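Local coordinates for putative ATP-grasp superfamily protein (Archaeoglobus fulgidus, PDB 3DF7) that is an ATP-grasp superfamily protein of unknown function that probably binds ATP and a metal ion, at residues F73-P78 and K89-Y94; D58-M63 and Y85-K90. All blocks are in the same frame, centred on the assembly; numbering follows the deposited sequence.

Interaction 1 (F73-P78 and K89-Y94); sequences FLIIAP and KKAEKY
Within a beta-alpha-beta unit, Phe73 and Ile75, on an inner strand of a four-stranded parallel sheet, meet Ala91 near the end of the helix that packs against it. The methyl of Ala91 sits squarely over one face of the Phe73 ring: CB of Ala91 lies 3.3 Å from the ring centroid and 9° off the ring normal, a CH-pi contact. All six ring carbons of Phe73 are therefore at similar range from that methyl, the nearest being CZ, 3.4 Å from Ala91 CB. The ring is carried there by its first torsion, chi1 75°, which tucks CG between the two backbone branches, N and C. Ile75, two residues on along the strand and likewise leaving it toward the helix, reaches the same methyl with the end of its longer branch, CD1 to Ala91 CB 3.5 Å.

The unit runs from strand 72-76 through helix 83-92 to strand 96-97, and the backbone of Phe73 pairs with that last strand at Glu96. Here the CA atoms of Phe73 and Ala91 are 7.3 Å apart, and the alanine methyl fills the space over the ring face. Replacing Phe73 with an alanine would probably leave the Ala91 methyl without its aromatic seat and open a gap between strand and helix. Farther round the ring, Phe73 CE2 approaches the backbone N of Glu92 obliquely at 3.7 Å, while Glu92 CG passes 4.2 Å from Phe73 CZ; the carboxylate turns elsewhere, OE1 of Glu92 hydrogen-bonding Ser102.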
# COMPACT_ATOMS: atom_id res chain seq x y z
N PHE A 73 2.02 -7.21 -15.42
CA PHE A 73 2.49 -7.62 -14.11
C PHE A 73 2.05 -6.63 -13.05
O PHE A 73 1.74 -5.47 -13.36
CB PHE A 73 4.02 -7.77 -14.09
CG PHE A 73 4.77 -6.46 -14.07
CD1 PHE A 73 4.97 -5.77 -12.88
CD2 PHE A 73 5.28 -5.92 -15.25
CE1 PHE A 73 5.67 -4.56 -12.86
CE2 PHE A 73 5.97 -4.71 -15.24
CZ PHE A 73 6.17 -4.03 -14.04
N LEU A 74 2.00 -7.11 -11.82
CA LEU A 74 1.64 -6.28 -10.68
C LEU A 74 2.50 -6.80 -9.54
O LEU A 74 2.36 -7.94 -9.11
CB LEU A 74 0.16 -6.44 -10.31
CG LEU A 74 -0.22 -5.58 -9.09
CD1 LEU A 74 0.02 -4.09 -9.41
CD2 LEU A 74 -1.67 -5.82 -8.71
N ILE A 75 3.41 -5.95 -9.08
CA ILE A 75 4.31 -6.31 -8.00
C ILE A 75 3.97 -5.56 -6.72
O ILE A 75 3.85 -4.34 -6.71
CB ILE A 75 5.78 -6.06 -8.43
CG1 ILE A 75 6.18 -7.11 -9.48
CG2 ILE A 75 6.71 -6.10 -7.22
CD1 ILE A 75 7.54 -6.91 -10.09
N ILE A 76 3.78 -6.33 -5.65
CA ILE A 76 3.48 -5.77 -4.35
C ILE A 76 4.65 -6.15 -3.45
O ILE A 76 4.91 -7.34 -3.23
CB ILE A 76 2.20 -6.40 -3.75
CG1 ILE A 76 1.04 -6.30 -4.75
CG2 ILE A 76 1.85 -5.69 -2.46
CD1 ILE A 76 -0.10 -7.25 -4.43
N ALA A 77 5.37 -5.16 -2.96
CA ALA A 77 6.51 -5.43 -2.10
C ALA A 77 6.86 -4.21 -1.27
O ALA A 77 6.52 -3.08 -1.63
CB ALA A 77 7.71 -5.85 -2.94
N PRO A 78 7.55 -4.41 -0.14
CA PRO A 78 7.92 -3.27 0.69
C PRO A 78 8.89 -2.32 -0.02
O PRO A 78 9.70 -2.75 -0.84
CB PRO A 78 8.52 -3.92 1.94
CG PRO A 78 9.00 -5.27 1.44
CD PRO A 78 7.89 -5.68 0.52
N LYS A 89 11.55 -2.36 -11.52
CA LYS A 89 12.46 -1.99 -12.60
C LYS A 89 12.81 -3.22 -13.44
O LYS A 89 12.93 -3.14 -14.66
CB LYS A 89 13.73 -1.38 -12.01
CG LYS A 89 14.68 -0.79 -13.05
CD LYS A 89 15.89 -0.17 -12.38
CE LYS A 89 16.86 0.40 -13.40
NZ LYS A 89 18.08 0.94 -12.74
N LYS A 90 12.96 -4.36 -12.77
CA LYS A 90 13.29 -5.61 -13.43
C LYS A 90 12.11 -6.07 -14.29
O LYS A 90 12.28 -6.46 -15.44
CB LYS A 90 13.62 -6.69 -12.39
CG LYS A 90 13.85 -8.08 -12.97
CD LYS A 90 14.23 -9.08 -11.88
CE LYS A 90 14.42 -10.48 -12.44
NZ LYS A 90 14.91 -11.43 -11.40
N ALA A 91 10.91 -6.01 -13.72
CA ALA A 91 9.70 -6.42 -14.43
C ALA A 91 9.38 -5.54 -15.64
O ALA A 91 8.92 -6.05 -16.67
CB ALA A 91 8.52 -6.45 -13.46
N GLU A 92 9.61 -4.24 -15.53
CA GLU A 92 9.32 -3.31 -16.62
C GLU A 92 9.94 -3.72 -17.95
O GLU A 92 9.42 -3.38 -19.01
CB GLU A 92 9.82 -1.91 -16.26
CG GLU A 92 9.12 -1.27 -15.08
CD GLU A 92 9.65 0.12 -14.79
OE1 GLU A 92 10.89 0.28 -14.75
OE2 GLU A 92 8.83 1.04 -14.59
N LYS A 93 11.06 -4.44 -17.88
CA LYS A 93 11.76 -4.88 -19.07
C LYS A 93 11.00 -5.96 -19.84
O LYS A 93 11.36 -6.29 -20.97
CB LYS A 93 13.15 -5.40 -18.67
CG LYS A 93 14.05 -5.84 -19.83
CD LYS A 93 14.58 -4.66 -20.65
CE LYS A 93 13.54 -4.14 -21.65
NZ LYS A 93 14.07 -2.99 -22.44
N TYR A 94 9.95 -6.51 -19.23
CA TYR A 94 9.19 -7.59 -19.87
C TYR A 94 7.80 -7.29 -20.41
O TYR A 94 7.52 -7.57 -21.58
CB TYR A 94 9.08 -8.78 -18.93
CG TYR A 94 10.41 -9.40 -18.59
CD1 TYR A 94 11.21 -8.86 -17.59
CD2 TYR A 94 10.89 -10.50 -19.30
CE1 TYR A 94 12.46 -9.40 -17.30
CE2 TYR A 94 12.15 -11.04 -19.03
CZ TYR A 94 12.92 -10.49 -18.03
OH TYR A 94 14.17 -11.00 -17.76

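Interaction 2 (D58-M63 and Y85-K90); sequences DSMDSM and YTLTKK
Met63, Leu87 and Lys90 carry this contact, with Met60 adding a second selenoether from the same segment. Both methionines are selenomethionines. Met63 points from its backbone toward helix 83-92, and its chain serves two neighbours at once: SE of Met63 lies 4.0 Å from Leu87 CD2, while its CG lies 3.7 Å from Lys90 NZ. The Met63 chain runs straight out from CB to SE (chi2 -175°), which carries the selenium to the leucine, and a bend at chi3, -67°, then turns its terminal methyl. Leu87 answers with a single branch. Its CD2 takes both the selenium of Met63 and the terminal methyl of Met60, Met60 CE to Leu87 CD2 being 3.9 Å, and each methionine chain crosses the leucine at about a right angle.

Lys90, nearly one helical turn further along, is fully extended and runs obliquely past Met63; its ammonium group lies against Met63 CG and is paired with Glu64 in a salt bridge. Segment 58-63 is thus joined to helix 83-92 beside strand 3-8, whose Phe5 touches Met63 and whose Phe7 touches both Met60 and Leu87. Within the segment an ST turn, Asp61 N to Ser59 OG 3.0 Å, shapes the backbone around Met60. No hydrogen bond crosses between the segments: selenomethionine side chains and a leucine methyl hold by dispersion, and the lysine charge is answered by Glu64.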
# COMPACT_ATOMS: atom_id res chain seq x y z
N ASP A 58 7.47 -21.98 -6.34
CA ASP A 58 8.74 -21.69 -7.00
C ASP A 58 9.47 -20.60 -6.23
O ASP A 58 8.92 -19.99 -5.31
CB ASP A 58 8.50 -21.22 -8.44
CG ASP A 58 9.68 -21.53 -9.36
OD1 ASP A 58 10.80 -21.73 -8.86
OD2 ASP A 58 9.47 -21.56 -10.60
N SER A 59 10.73 -20.37 -6.61
CA SER A 59 11.57 -19.36 -5.99
C SER A 59 11.51 -18.07 -6.79
O SER A 59 11.45 -18.10 -8.03
CB SER A 59 13.02 -19.84 -5.93
OG SER A 59 13.91 -18.76 -5.72
N MSE A 60 11.56 -16.94 -6.10
CA MSE A 60 11.54 -15.66 -6.78
C MSE A 60 12.75 -15.55 -7.71
O MSE A 60 12.77 -14.74 -8.63
CB MSE A 60 11.55 -14.51 -5.77
CG MSE A 60 12.81 -14.43 -4.91
SE MSE A 60 12.72 -12.92 -3.69
CE MSE A 60 13.08 -11.49 -4.94
N ASP A 61 13.77 -16.37 -7.46
CA ASP A 61 14.96 -16.36 -8.29
C ASP A 61 14.62 -16.77 -9.73
O ASP A 61 15.41 -16.55 -10.65
CB ASP A 61 16.03 -17.30 -7.73
CG ASP A 61 16.66 -16.77 -6.46
OD1 ASP A 61 17.60 -17.41 -5.94
OD2 ASP A 61 16.22 -15.71 -5.98
N SER A 62 13.44 -17.37 -9.91
CA SER A 62 13.01 -17.81 -11.24
C SER A 62 11.89 -16.94 -11.83
O SER A 62 11.26 -17.33 -12.82
CB SER A 62 12.54 -19.26 -11.19
OG SER A 62 13.59 -20.14 -10.83
N MSE A 63 11.65 -15.78 -11.23
CA MSE A 63 10.57 -14.91 -11.72
C MSE A 63 10.69 -14.46 -13.18
O MSE A 63 9.68 -14.19 -13.83
CB MSE A 63 10.39 -13.70 -10.80
CG MSE A 63 11.62 -12.89 -10.54
SE MSE A 63 11.21 -11.48 -9.24
CE MSE A 63 10.05 -10.49 -10.34
N TYR A 85 11.29 -0.98 -5.68
CA TYR A 85 11.93 -0.32 -6.82
C TYR A 85 12.65 -1.30 -7.74
O TYR A 85 12.38 -1.36 -8.94
CB TYR A 85 12.92 0.73 -6.32
CG TYR A 85 13.83 1.27 -7.41
CD1 TYR A 85 13.36 2.19 -8.35
CD2 TYR A 85 15.15 0.82 -7.52
CE1 TYR A 85 14.18 2.64 -9.38
CE2 TYR A 85 15.97 1.27 -8.55
CZ TYR A 85 15.48 2.18 -9.47
OH TYR A 85 16.29 2.62 -10.49
N THR A 86 13.57 -2.09 -7.18
CA THR A 86 14.34 -3.03 -7.99
C THR A 86 13.49 -4.10 -8.65
O THR A 86 13.71 -4.45 -9.82
CB THR A 86 15.47 -3.69 -7.16
OG1 THR A 86 14.90 -4.49 -6.11
CG2 THR A 86 16.35 -2.62 -6.54
N LEU A 87 12.50 -4.62 -7.93
CA LEU A 87 11.63 -5.65 -8.49
C LEU A 87 10.83 -5.09 -9.66
O LEU A 87 10.71 -5.74 -10.71
CB LEU A 87 10.69 -6.19 -7.42
CG LEU A 87 11.35 -7.01 -6.30
CD1 LEU A 87 10.33 -7.31 -5.22
CD2 LEU A 87 11.92 -8.30 -6.88
N THR A 88 10.30 -3.89 -9.49
CA THR A 88 9.51 -3.26 -10.55
C THR A 88 10.37 -2.93 -11.76
O THR A 88 9.98 -3.18 -12.90
CB THR A 88 8.84 -1.97 -10.04
OG1 THR A 88 8.03 -2.28 -8.90
CG2 THR A 88 7.95 -1.39 -11.13
N LYS A 89 11.55 -2.36 -11.52
CA LYS A 89 12.46 -1.99 -12.60
C LYS A 89 12.81 -3.22 -13.44
O LYS A 89 12.93 -3.14 -14.66
CB LYS A 89 13.73 -1.38 -12.01
CG LYS A 89 14.68 -0.79 -13.05
CD LYS A 89 15.89 -0.17 -12.38
CE LYS A 89 16.86 0.40 -13.40
NZ LYS A 89 18.08 0.94 -12.74
N LYS A 90 12.96 -4.36 -12.77
CA LYS A 90 13.29 -5.61 -13.43
C LYS A 90 12.11 -6.07 -14.29
O LYS A 90 12.28 -6.46 -15.44
CB LYS A 90 13.62 -6.69 -12.39
CG LYS A 90 13.85 -8.08 -12.97
CD LYS A 90 14.23 -9.08 -11.88
CE LYS A 90 14.42 -10.48 -12.44
NZ LYS A 90 14.91 -11.43 -11.40

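Overall arrangement
Interactions 1 and 2 both use helix 83-92, and their centres are 7 Å apart. In interaction 1 the helix meets its own sheet through Ala91; in interaction 2 it meets segment 58-63 through Leu87 and Lys90. The two join at Leu87, where Ile75 CD1 comes within 3.4 Å of Leu87 O and Ala77 CB within 3.8 Å of Leu87 CD1. The helix is thus packed against strand 72-76 and against the segment leading into helix 63-67, whose Leu67 also touches Ala91. All four segments belong to the pre-ATP-grasp region.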